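Putative phosphatase (Clostridium difficile, PDB 3SD7) is a putative phosphatase of the haloacid dehalogenase-like hydrolase family, probably removing phosphate groups from a substrate not yet identified. Local coordinates at residues Asp35-Gly38 against Asp42-Glu45; Lys96-Phe101 against Asn160-Arg165; Lys104-Asn109 against Thr137-Thr142; Tyr195-Ala200 against Ser223-Ile228. All coordinates share one frame; numbering follows the deposited sequence.

Contact 1 (Asp35-Gly38 against Asp42-Glu45); sequences DLDG and DPKE. With NA (sodium ion), chain B.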
loop_
_atom_site.group_PDB
_atom_site.type_symbol
_atom_site.label_atom_id
_atom_site.label_comp_id
_atom_site.label_asym_id
_atom_site.label_seq_id
_atom_site.Cartn_x
_atom_site.Cartn_y
_atom_site.Cartn_z
ATOM N N ASP A 35 -2.314 5.335 -0.530
ATOM C CA ASP A 35 -2.147 3.891 -0.590
ATOM C C ASP A 35 -1.546 3.500 0.795
ATOM O O ASP A 35 -1.178 4.371 1.600
ATOM C CB ASP A 35 -1.271 3.481 -1.760
ATOM C CG ASP A 35 -1.593 2.050 -2.256
ATOM O OD1 ASP A 35 -1.869 1.179 -1.425
ATOM O OD2 ASP A 35 -1.603 1.810 -3.497
ATOM N N LEU A 36 -1.452 2.223 1.081
ATOM C CA LEU A 36 -0.984 1.752 2.396
ATOM C C LEU A 36 0.475 1.312 2.372
ATOM O O LEU A 36 1.370 2.074 2.773
ATOM C CB LEU A 36 -1.893 0.623 2.893
ATOM C CG LEU A 36 -1.539 0.115 4.299
ATOM C CD1 LEU A 36 -2.012 1.090 5.386
ATOM C CD2 LEU A 36 -2.166 -1.231 4.498
ATOM N N ASP A 37 0.703 0.096 1.860
ATOM C CA ASP A 37 2.055 -0.472 1.799
ATOM C C ASP A 37 2.969 0.422 0.980
ATOM O O ASP A 37 2.639 0.858 -0.157
ATOM C CB ASP A 37 2.070 -1.884 1.193
ATOM C CG ASP A 37 1.474 -2.956 2.087
ATOM O OD1 ASP A 37 1.173 -2.752 3.301
ATOM O OD2 ASP A 37 1.329 -4.082 1.539
ATOM N N GLY A 38 4.138 0.722 1.528
ATOM C CA GLY A 38 5.110 1.559 0.863
ATOM C C GLY A 38 4.823 3.032 0.838
ATOM O O GLY A 38 5.575 3.793 0.291
ATOM N N ASP A 42 5.369 0.054 6.074
ATOM C CA ASP A 42 6.248 -0.867 5.344
ATOM C C ASP A 42 5.959 -2.306 5.830
ATOM O O ASP A 42 6.189 -2.622 7.000
ATOM C CB ASP A 42 7.703 -0.470 5.581
ATOM C CG ASP A 42 8.681 -1.278 4.746
ATOM O OD1 ASP A 42 8.249 -2.235 4.090
ATOM O OD2 ASP A 42 9.906 -0.993 4.803
ATOM N N PRO A 43 5.501 -3.188 4.932
ATOM C CA PRO A 43 5.139 -4.538 5.317
ATOM C C PRO A 43 6.278 -5.545 5.230
ATOM O O PRO A 43 6.043 -6.736 5.402
ATOM C CB PRO A 43 4.098 -4.896 4.263
ATOM C CG PRO A 43 4.606 -4.233 3.037
ATOM C CD PRO A 43 5.162 -2.925 3.513
ATOM N N LYS A 44 7.489 -5.072 4.963
ATOM C CA LYS A 44 8.623 -5.959 4.699
ATOM C C LYS A 44 8.785 -7.130 5.671
ATOM O O LYS A 44 8.909 -8.282 5.260
ATOM C CB LYS A 44 9.906 -5.137 4.616
ATOM C CG LYS A 44 11.160 -5.968 4.438
ATOM C CD LYS A 44 12.380 -5.114 4.247
ATOM C CE LYS A 44 12.437 -4.553 2.814
ATOM N NZ LYS A 44 13.665 -3.724 2.566
ATOM N N GLU A 45 8.767 -6.834 6.959
ATOM C CA GLU A 45 9.004 -7.885 7.974
ATOM C C GLU A 45 8.008 -9.047 7.857
ATOM O O GLU A 45 8.395 -10.222 7.721
ATOM C CB GLU A 45 8.964 -7.279 9.369
ATOM C CG GLU A 45 9.408 -8.258 10.464
ATOM C CD GLU A 45 9.092 -7.798 11.893
ATOM O OE1 GLU A 45 8.627 -6.652 12.095
ATOM O OE2 GLU A 45 9.298 -8.618 12.820
HETATM NA NA NA B . 2.142 0.656 -2.298
HETATM O O HOH W 1 1.211 1.285 -4.166
HETATM O O HOH W 2 0.488 -0.732 -1.821
HETATM O O HOH W 3 4.150 -0.713 -2.375
#
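The D37 carboxylate has P43 CG over one face, with the proline ring tilted against it. The loop after strand 31-34 fits the DxDx(T/V) motif of haloacid dehalogenase-like hydrolases, and here the chain leaves for the helical cap. P43 CG sits almost straight above D37 CG, at 3.5 Å. P43 CG is also 3.6 Å from D37 OD2 and 3.7 Å from D37 OD1, so the proline covers one face of the group and leaves the oxygens for other partners. D37 OD2 pairs with K135. A chi1 of -71° puts D37 CG anti to the carbonyl carbon, with one carboxylate face against P43 CG; the carbonyl serves the metal. D37 O binds the sodium ion at 2.2 Å, beside three waters and D192. D35 does not bind the sodium directly: two of those waters bond weakly to its oxygens. K168 and T133 also hold its carboxylate. In this family the first aspartate of the motif is the usual nucleophile and the second the usual acid-base. The positions of D35 and D37 are consistent with those roles. P43 is the N-cap residue of helix 44-57. D42 forms an Asx turn there: K44 N donates to D42 OD1 over 3.1 Å, from above the carboxylate plane (49° out of it).

Contact 2 (Lys96-Phe101 against Asn160-Arg165); sequences KYREYF and NLDGTR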
loop_
_atom_site.group_PDB
_atom_site.type_symbol
_atom_site.label_atom_id
_atom_site.label_comp_id
_atom_site.label_asym_id
_atom_site.label_seq_id
_atom_site.Cartn_x
_atom_site.Cartn_y
_atom_site.Cartn_z
ATOM N N LYS A 96 0.523 -21.911 3.506
ATOM C CA LYS A 96 1.431 -21.768 4.652
ATOM C C LYS A 96 1.776 -20.299 4.884
ATOM O O LYS A 96 1.846 -19.843 6.033
ATOM C CB LYS A 96 2.688 -22.608 4.466
ATOM C CG LYS A 96 2.413 -24.108 4.442
ATOM C CD LYS A 96 1.890 -24.591 5.772
ATOM C CE LYS A 96 1.440 -26.037 5.703
ATOM N NZ LYS A 96 0.914 -26.494 7.007
ATOM N N TYR A 97 2.000 -19.567 3.793
ATOM C CA TYR A 97 2.245 -18.131 3.874
ATOM C C TYR A 97 1.077 -17.445 4.602
ATOM O O TYR A 97 1.276 -16.690 5.556
ATOM C CB TYR A 97 2.388 -17.542 2.468
ATOM C CG TYR A 97 2.410 -16.026 2.448
ATOM C CD1 TYR A 97 3.597 -15.334 2.315
ATOM C CD2 TYR A 97 1.230 -15.287 2.587
ATOM C CE1 TYR A 97 3.625 -13.944 2.295
ATOM C CE2 TYR A 97 1.252 -13.878 2.577
ATOM C CZ TYR A 97 2.452 -13.229 2.437
ATOM O OH TYR A 97 2.508 -11.849 2.418
ATOM N N ARG A 98 -0.139 -17.720 4.135
ATOM C CA ARG A 98 -1.343 -17.111 4.701
ATOM C C ARG A 98 -1.525 -17.441 6.174
ATOM O O ARG A 98 -1.929 -16.586 6.961
ATOM C CB ARG A 98 -2.573 -17.534 3.907
ATOM C CG ARG A 98 -2.566 -16.984 2.489
ATOM C CD ARG A 98 -3.829 -17.369 1.749
ATOM N NE ARG A 98 -3.914 -16.743 0.429
ATOM C CZ ARG A 98 -4.955 -16.864 -0.395
ATOM N NH1 ARG A 98 -6.016 -17.589 -0.044
ATOM N NH2 ARG A 98 -4.942 -16.251 -1.574
ATOM N N GLU A 99 -1.212 -18.681 6.535
ATOM C CA GLU A 99 -1.296 -19.127 7.911
ATOM C C GLU A 99 -0.406 -18.255 8.798
ATOM O O GLU A 99 -0.864 -17.726 9.814
ATOM C CB GLU A 99 -0.895 -20.607 8.012
ATOM C CG GLU A 99 -0.902 -21.166 9.416
ATOM C CD GLU A 99 -0.628 -22.659 9.461
ATOM O OE1 GLU A 99 -0.253 -23.246 8.422
ATOM O OE2 GLU A 99 -0.797 -23.248 10.548
ATOM N N TYR A 100 0.858 -18.090 8.408
ATOM C CA TYR A 100 1.775 -17.274 9.199
ATOM C C TYR A 100 1.370 -15.797 9.149
ATOM O O TYR A 100 1.492 -15.078 10.137
ATOM C CB TYR A 100 3.236 -17.420 8.722
ATOM C CG TYR A 100 4.200 -16.586 9.555
ATOM C CD1 TYR A 100 4.924 -17.148 10.602
ATOM C CD2 TYR A 100 4.343 -15.217 9.322
ATOM C CE1 TYR A 100 5.783 -16.369 11.374
ATOM C CE2 TYR A 100 5.193 -14.440 10.082
ATOM C CZ TYR A 100 5.906 -15.016 11.107
ATOM O OH TYR A 100 6.737 -14.216 11.851
ATOM N N PHE A 101 0.894 -15.339 8.004
ATOM C CA PHE A 101 0.573 -13.913 7.892
ATOM C C PHE A 101 -0.611 -13.526 8.789
ATOM O O PHE A 101 -0.574 -12.504 9.484
ATOM C CB PHE A 101 0.296 -13.505 6.457
ATOM C CG PHE A 101 0.182 -12.004 6.290
ATOM C CD1 PHE A 101 1.318 -11.220 6.114
ATOM C CD2 PHE A 101 -1.053 -11.382 6.365
ATOM C CE1 PHE A 101 1.213 -9.843 5.983
ATOM C CE2 PHE A 101 -1.159 -9.992 6.229
ATOM C CZ PHE A 101 -0.046 -9.238 6.042
ATOM N N ASN A 160 -11.179 -7.381 -0.937
ATOM C CA ASN A 160 -11.814 -8.365 -0.074
ATOM C C ASN A 160 -10.812 -9.452 0.256
ATOM O O ASN A 160 -9.927 -9.740 -0.557
ATOM C CB ASN A 160 -13.055 -8.940 -0.747
ATOM C CG ASN A 160 -14.207 -7.960 -0.772
ATOM O OD1 ASN A 160 -14.195 -6.933 -0.068
ATOM N ND2 ASN A 160 -15.227 -8.275 -1.566
ATOM N N LEU A 161 -10.898 -10.013 1.464
ATOM C CA LEU A 161 -10.030 -11.143 1.830
ATOM C C LEU A 161 -10.380 -12.293 0.896
ATOM O O LEU A 161 -11.543 -12.432 0.495
ATOM C CB LEU A 161 -10.257 -11.598 3.274
ATOM C CG LEU A 161 -9.629 -10.825 4.422
ATOM C CD1 LEU A 161 -10.205 -11.324 5.755
ATOM C CD2 LEU A 161 -8.120 -10.977 4.381
ATOM N N ASP A 162 -9.399 -13.126 0.555
ATOM C CA ASP A 162 -9.652 -14.256 -0.349
ATOM C C ASP A 162 -10.621 -13.817 -1.455
ATOM O O ASP A 162 -11.672 -14.430 -1.672
ATOM C CB ASP A 162 -10.216 -15.467 0.418
ATOM C CG ASP A 162 -9.223 -16.054 1.427
ATOM O OD1 ASP A 162 -8.015 -15.724 1.369
ATOM O OD2 ASP A 162 -9.662 -16.864 2.274
ATOM N N GLY A 163 -10.271 -12.717 -2.112
ATOM C CA GLY A 163 -11.050 -12.176 -3.216
ATOM C C GLY A 163 -10.092 -11.787 -4.326
ATOM O O GLY A 163 -8.885 -12.017 -4.223
ATOM N N THR A 164 -10.627 -11.210 -5.396
ATOM C CA THR A 164 -9.798 -10.746 -6.501
ATOM C C THR A 164 -9.124 -9.430 -6.075
ATOM O O THR A 164 -9.759 -8.591 -5.428
ATOM C CB THR A 164 -10.638 -10.543 -7.796
ATOM O OG1 THR A 164 -9.771 -10.266 -8.901
ATOM C CG2 THR A 164 -11.658 -9.401 -7.637
ATOM N N ARG A 165 -7.840 -9.267 -6.396
ATOM C CA ARG A 165 -7.117 -8.033 -6.057
ATOM C C ARG A 165 -7.817 -6.878 -6.780
ATOM O O ARG A 165 -7.959 -6.893 -8.006
ATOM C CB ARG A 165 -5.638 -8.130 -6.474
ATOM C CG ARG A 165 -4.745 -6.946 -6.042
ATOM C CD ARG A 165 -3.280 -7.116 -6.525
ATOM N NE ARG A 165 -2.630 -8.308 -5.961
ATOM C CZ ARG A 165 -1.413 -8.758 -6.296
ATOM N NH1 ARG A 165 -0.676 -8.132 -7.212
ATOM N NH2 ARG A 165 -0.927 -9.853 -5.715
#
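A surface salt bridge joins the helical cap to the core of this haloacid dehalogenase-like fold. Helix 87-105 of the cap supplies R98. The loop after core strand 155-159 supplies D162. R98 NH1 lies 3.1 Å from D162 OD1, and R98 CZ lies 3.7 Å from the same oxygen. The acid comes over one face of the guanidinium instead of meeting its edge. The oxygen stands well out of the plane, and none of the N-H groups points at it. The attraction is therefore one of charge alone. The two flat groups are only 19° from parallel, but they overlap at one corner. The R98 chain runs extended from CG to NE and carries the guanidinium across to the loop. D162 CG is anti to the carbonyl carbon (chi1 -65°), which swings the carboxylate toward the helix. D162 itself has positive phi, and G163 follows it at the bend of the loop. Both partners are exposed, and the backbones stay far apart: the closest CA atoms, those of R98 and D162, are 10.1 Å from each other. Solvent would be expected to weaken the attraction. Around it, L161 of the loop packs on V138 of helix 137-146 and on P136. On the cap side, K96, Y97, Y100 and F101 of helix 87-105 rest against helix 44-57.

Contact 3 (Lys104-Asn109 against Thr137-Thr142); sequences KGIFEN and TVFAET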
loop_
_atom_site.group_PDB
_atom_site.type_symbol
_atom_site.label_atom_id
_atom_site.label_comp_id
_atom_site.label_asym_id
_atom_site.label_seq_id
_atom_site.Cartn_x
_atom_site.Cartn_y
_atom_site.Cartn_z
ATOM N N LYS A 104 0.813 -13.873 12.610
ATOM C CA LYS A 104 1.853 -12.924 13.056
ATOM C C LYS A 104 2.312 -11.907 12.029
ATOM O O LYS A 104 2.690 -10.788 12.391
ATOM C CB LYS A 104 3.088 -13.705 13.533
ATOM C CG LYS A 104 2.792 -14.578 14.736
ATOM C CD LYS A 104 4.011 -15.224 15.384
ATOM C CE LYS A 104 4.656 -16.305 14.529
ATOM N NZ LYS A 104 5.451 -17.251 15.400
ATOM N N GLY A 105 2.305 -12.288 10.757
ATOM C CA GLY A 105 2.772 -11.392 9.701
ATOM C C GLY A 105 2.024 -10.064 9.674
ATOM O O GLY A 105 2.615 -9.017 9.471
ATOM N N ILE A 106 0.720 -10.121 9.949
ATOM C CA ILE A 106 -0.132 -8.912 9.901
ATOM C C ILE A 106 0.313 -7.858 10.918
ATOM O O ILE A 106 0.102 -6.661 10.712
ATOM C CB ILE A 106 -1.624 -9.280 10.100
ATOM C CG1 ILE A 106 -2.541 -8.048 9.919
ATOM C CG2 ILE A 106 -1.835 -9.904 11.463
ATOM C CD1 ILE A 106 -2.380 -7.380 8.605
ATOM N N PHE A 107 0.942 -8.302 12.001
ATOM C CA PHE A 107 1.417 -7.384 13.029
ATOM C C PHE A 107 2.860 -6.937 12.819
ATOM O O PHE A 107 3.374 -6.126 13.586
ATOM C CB PHE A 107 1.265 -8.027 14.415
ATOM C CG PHE A 107 -0.128 -8.472 14.708
ATOM C CD1 PHE A 107 -1.107 -7.539 15.034
ATOM C CD2 PHE A 107 -0.471 -9.811 14.636
ATOM C CE1 PHE A 107 -2.408 -7.938 15.297
ATOM C CE2 PHE A 107 -1.772 -10.223 14.904
ATOM C CZ PHE A 107 -2.740 -9.283 15.232
ATOM N N GLU A 108 3.501 -7.436 11.764
ATOM C CA GLU A 108 4.889 -7.116 11.473
ATOM C C GLU A 108 4.992 -6.092 10.334
ATOM O O GLU A 108 5.262 -6.422 9.185
ATOM C CB GLU A 108 5.641 -8.404 11.164
ATOM C CG GLU A 108 5.774 -9.275 12.420
ATOM C CD GLU A 108 6.232 -10.692 12.155
ATOM O OE1 GLU A 108 6.141 -11.160 11.006
ATOM O OE2 GLU A 108 6.674 -11.339 13.131
ATOM N N ASN A 109 4.747 -4.845 10.703
ATOM C CA ASN A 109 4.845 -3.704 9.810
ATOM C C ASN A 109 5.566 -2.586 10.543
ATOM O O ASN A 109 5.635 -2.588 11.788
ATOM C CB ASN A 109 3.454 -3.166 9.404
ATOM C CG ASN A 109 2.597 -4.181 8.695
ATOM O OD1 ASN A 109 2.560 -4.215 7.459
ATOM N ND2 ASN A 109 1.886 -5.021 9.465
ATOM N N THR A 137 -8.989 -4.903 2.816
ATOM C CA THR A 137 -9.475 -3.902 3.769
ATOM C C THR A 137 -9.219 -4.292 5.205
ATOM O O THR A 137 -8.762 -3.453 5.976
ATOM C CB THR A 137 -10.962 -3.693 3.594
ATOM O OG1 THR A 137 -11.202 -3.381 2.223
ATOM C CG2 THR A 137 -11.488 -2.557 4.511
ATOM N N VAL A 138 -9.510 -5.548 5.567
ATOM C CA VAL A 138 -9.323 -6.002 6.959
ATOM C C VAL A 138 -7.875 -5.809 7.410
ATOM O O VAL A 138 -7.625 -5.392 8.539
ATOM C CB VAL A 138 -9.748 -7.463 7.189
ATOM C CG1 VAL A 138 -8.878 -8.423 6.381
ATOM C CG2 VAL A 138 -9.667 -7.796 8.676
ATOM N N PHE A 139 -6.923 -6.113 6.533
ATOM C CA PHE A 139 -5.527 -5.909 6.875
ATOM C C PHE A 139 -5.179 -4.418 7.014
ATOM O O PHE A 139 -4.484 -4.034 7.950
ATOM C CB PHE A 139 -4.583 -6.598 5.861
ATOM C CG PHE A 139 -4.741 -8.090 5.782
ATOM C CD1 PHE A 139 -5.190 -8.835 6.872
ATOM C CD2 PHE A 139 -4.336 -8.762 4.652
ATOM C CE1 PHE A 139 -5.303 -10.229 6.792
ATOM C CE2 PHE A 139 -4.433 -10.151 4.576
ATOM C CZ PHE A 139 -4.926 -10.870 5.643
ATOM N N ALA A 140 -5.639 -3.581 6.078
ATOM C CA ALA A 140 -5.391 -2.138 6.111
ATOM C C ALA A 140 -5.931 -1.529 7.417
ATOM O O ALA A 140 -5.251 -0.774 8.108
ATOM C CB ALA A 140 -6.006 -1.421 4.862
ATOM N N GLU A 141 -7.161 -1.886 7.755
ATOM C CA GLU A 141 -7.760 -1.374 8.984
ATOM C C GLU A 141 -7.014 -1.875 10.226
ATOM O O GLU A 141 -6.781 -1.109 11.152
ATOM C CB GLU A 141 -9.240 -1.734 9.018
ATOM C CG GLU A 141 -10.058 -0.982 7.983
ATOM C CD GLU A 141 -11.519 -1.334 8.066
ATOM O OE1 GLU A 141 -11.823 -2.495 8.404
ATOM O OE2 GLU A 141 -12.357 -0.461 7.759
ATOM N N THR A 142 -6.622 -3.149 10.226
ATOM C CA THR A 142 -5.885 -3.733 11.342
ATOM C C THR A 142 -4.579 -2.986 11.573
ATOM O O THR A 142 -4.233 -2.628 12.708
ATOM C CB THR A 142 -5.626 -5.221 11.129
ATOM O OG1 THR A 142 -6.872 -5.926 11.182
ATOM C CG2 THR A 142 -4.693 -5.780 12.212
#
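The F107 ring is reached obliquely by T142, whose CG2 lies 4.4 Å from F107 CE1. One face of the same ring carries its neighbour I106, with I106 CG2 3.4 Å above the plane of the F107 ring and displaced toward the rim. The F139 ring meets F101 of helix 87-105 edge-to-face, while I106 approaches it obliquely. I106 is the wedge between these groups. I106 CD1 lies 3.6 Å from F139 CB and equally near F139 CD1. I106 CG1 touches T142 CG2 at 3.9 Å, the two side chains crossing at about a right angle. I106 CG1 stands anti to the backbone N (chi1 -175°), which lays that branch against F139 and T142. The type I turn from G105 to E108 brings the chain off the cap helix 87-105 and back to the haloacid dehalogenase-like core. I106 and F107 of this turn lie against helix 137-146, which follows core strand 128-133. I143 and Y146 of that helix extend the apolar patch beneath I106 and F107. The T142 hydroxyl faces its own helix, and T142 OG1 donates to V138 O over 2.8 Å. T142 N bonds to the same carbonyl, from the opposite face of its plane. That leaves the T142 methyl turned to I106 and F107.

Contact 4 (Tyr195-Ala200 against Ser223-Ile228); sequences YDIIGA and SEPTYI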
loop_
_atom_site.group_PDB
_atom_site.type_symbol
_atom_site.label_atom_id
_atom_site.label_comp_id
_atom_site.label_asym_id
_atom_site.label_seq_id
_atom_site.Cartn_x
_atom_site.Cartn_y
_atom_site.Cartn_z
ATOM N N TYR A 195 1.027 2.062 -10.173
ATOM C CA TYR A 195 -0.380 1.676 -10.115
ATOM C C TYR A 195 -1.252 2.740 -9.469
ATOM O O TYR A 195 -2.434 2.926 -9.849
ATOM C CB TYR A 195 -0.527 0.325 -9.412
ATOM C CG TYR A 195 0.337 -0.720 -10.064
ATOM C CD1 TYR A 195 0.079 -1.138 -11.357
ATOM C CD2 TYR A 195 1.455 -1.241 -9.403
ATOM C CE1 TYR A 195 0.901 -2.065 -11.979
ATOM C CE2 TYR A 195 2.277 -2.157 -10.023
ATOM C CZ TYR A 195 1.997 -2.564 -11.298
ATOM O OH TYR A 195 2.817 -3.489 -11.925
ATOM N N ASP A 196 -0.692 3.413 -8.469
ATOM C CA ASP A 196 -1.362 4.519 -7.799
ATOM C C ASP A 196 -1.519 5.714 -8.719
ATOM O O ASP A 196 -2.564 6.376 -8.732
ATOM C CB ASP A 196 -0.529 4.951 -6.588
ATOM C CG ASP A 196 -0.435 3.889 -5.557
ATOM O OD1 ASP A 196 -1.509 3.373 -5.158
ATOM O OD2 ASP A 196 0.692 3.516 -5.148
ATOM N N ILE A 197 -0.479 5.999 -9.511
ATOM C CA ILE A 197 -0.502 7.134 -10.426
ATOM C C ILE A 197 -1.428 6.846 -11.607
ATOM O O ILE A 197 -2.216 7.703 -12.002
ATOM C CB ILE A 197 0.906 7.505 -10.910
ATOM C CG1 ILE A 197 1.874 7.573 -9.723
ATOM C CG2 ILE A 197 0.880 8.815 -11.740
ATOM C CD1 ILE A 197 1.386 8.451 -8.596
ATOM N N ILE A 198 -1.351 5.632 -12.148
ATOM C CA ILE A 198 -2.235 5.207 -13.261
ATOM C C ILE A 198 -3.709 5.284 -12.793
ATOM O O ILE A 198 -4.594 5.766 -13.528
ATOM C CB ILE A 198 -1.897 3.763 -13.706
ATOM C CG1 ILE A 198 -0.521 3.726 -14.371
ATOM C CG2 ILE A 198 -2.960 3.216 -14.645
ATOM C CD1 ILE A 198 0.089 2.331 -14.423
ATOM N N GLY A 199 -3.958 4.845 -11.558
ATOM C CA GLY A 199 -5.296 4.893 -10.970
ATOM C C GLY A 199 -5.793 6.328 -10.888
ATOM O O GLY A 199 -6.900 6.643 -11.340
ATOM N N ALA A 200 -4.946 7.208 -10.376
ATOM C CA ALA A 200 -5.280 8.628 -10.250
ATOM C C ALA A 200 -5.617 9.252 -11.605
ATOM O O ALA A 200 -6.598 10.006 -11.751
ATOM C CB ALA A 200 -4.134 9.365 -9.632
ATOM N N SER A 223 5.767 7.308 -14.912
ATOM C CA SER A 223 4.306 7.369 -14.735
ATOM C C SER A 223 3.799 8.819 -14.761
ATOM O O SER A 223 2.595 9.060 -14.852
ATOM C CB SER A 223 3.881 6.693 -13.420
ATOM O OG SER A 223 4.278 7.448 -12.281
ATOM N N GLU A 224 4.724 9.773 -14.653
ATOM C CA GLU A 224 4.409 11.211 -14.731
ATOM C C GLU A 224 3.346 11.727 -13.731
ATOM O O GLU A 224 2.344 12.329 -14.137
ATOM C CB GLU A 224 4.022 11.593 -16.169
ATOM C CG GLU A 224 5.162 11.399 -17.158
ATOM C CD GLU A 224 4.783 11.636 -18.614
ATOM O OE1 GLU A 224 3.611 11.978 -18.922
ATOM O OE2 GLU A 224 5.687 11.475 -19.465
ATOM N N PRO A 225 3.590 11.531 -12.429
ATOM C CA PRO A 225 2.656 12.069 -11.440
ATOM C C PRO A 225 2.718 13.593 -11.409
ATOM O O PRO A 225 3.604 14.200 -12.023
ATOM C CB PRO A 225 3.181 11.520 -10.113
ATOM C CG PRO A 225 4.630 11.311 -10.344
ATOM C CD PRO A 225 4.768 10.914 -11.791
ATOM N N THR A 226 1.792 14.206 -10.684
ATOM C CA THR A 226 1.757 15.663 -10.585
ATOM C C THR A 226 2.995 16.131 -9.846
ATOM O O THR A 226 3.585 17.154 -10.212
ATOM C CB THR A 226 0.506 16.151 -9.885
ATOM O OG1 THR A 226 -0.620 15.414 -10.371
ATOM C CG2 THR A 226 0.301 17.666 -10.109
ATOM N N TYR A 227 3.391 15.376 -8.826
ATOM C CA TYR A 227 4.552 15.689 -8.006
ATOM C C TYR A 227 5.301 14.427 -7.621
ATOM O O TYR A 227 4.703 13.342 -7.518
ATOM C CB TYR A 227 4.105 16.350 -6.693
ATOM C CG TYR A 227 3.075 17.453 -6.837
ATOM C CD1 TYR A 227 3.448 18.767 -7.087
ATOM C CD2 TYR A 227 1.718 17.171 -6.697
ATOM C CE1 TYR A 227 2.488 19.769 -7.204
ATOM C CE2 TYR A 227 0.759 18.166 -6.810
ATOM C CZ TYR A 227 1.141 19.449 -7.067
ATOM O OH TYR A 227 0.159 20.427 -7.185
ATOM N N ILE A 228 6.603 14.581 -7.378
ATOM C CA ILE A 228 7.446 13.510 -6.875
ATOM C C ILE A 228 8.091 13.964 -5.555
ATOM O O ILE A 228 8.616 15.099 -5.484
ATOM C CB ILE A 228 8.528 13.146 -7.903
ATOM C CG1 ILE A 228 7.864 12.578 -9.170
ATOM C CG2 ILE A 228 9.528 12.127 -7.347
ATOM C CD1 ILE A 228 8.833 12.314 -10.305
#
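I197 is the side chain that helix 194-203 places against the segment S223-P225, where the chain leaves helix 217-223. Three of its carbons share the work. I197 CG1 lies 3.5 Å from S223 OG, I197 CG2 3.7 Å from P225 CA, and I197 CD1 3.9 Å from P225 CB. I197 CG2 also lies near the carbonyl, 3.6 Å from S223 O. I197 and S223 were each modelled in two conformers, so the distances describe one conformer of each and are less certain. In that conformer I197 CG2 is anti to the backbone N, and CG1 (chi1 -47°) is anti to the carbonyl carbon. S223 OG is held by I220 O of its own helix, so the isoleucine packs on an oxygen already satisfied. In the next shell, E224 has positive phi and leads the chain out of helix 217-223. K201, from the far end of helix 194-203, donates to E224 O and more weakly to S223 O. P225 rests on I220 and S207, and I197 also touches S207. T226 OG1 bonds to S207 N, and Y227 pairs by backbone bonds with S207 and G209. These bonds place strand 227-229 beside 206-210, at the edge of the sheet within this chain. Helices 194-203 and 217-223, each linking two neighbouring parallel strands, form consecutive beta-alpha-beta crossovers of the Rossmann-like haloacid dehalogenase core.

Contact 1 comes first and closes a loop of three residues between strand 31-34 and helix 44-57, where the chain passes from core to cap. Contact 2 then spans the longest loop, from cap helix 87-105 to the loop after strand 155-159. Contact 3 lies wholly within that span and shares helix 87-105, where the chain returns to the core. Contacts 1 and 3 touch: P43 meets N109, so the outgoing and returning cap linkers lie side by side; L36 meets A140 of the core helix 137-146. Contact 4 follows in series and ties two later crossovers at the other side of the chain, its centre about 25 Å from that of contact 3.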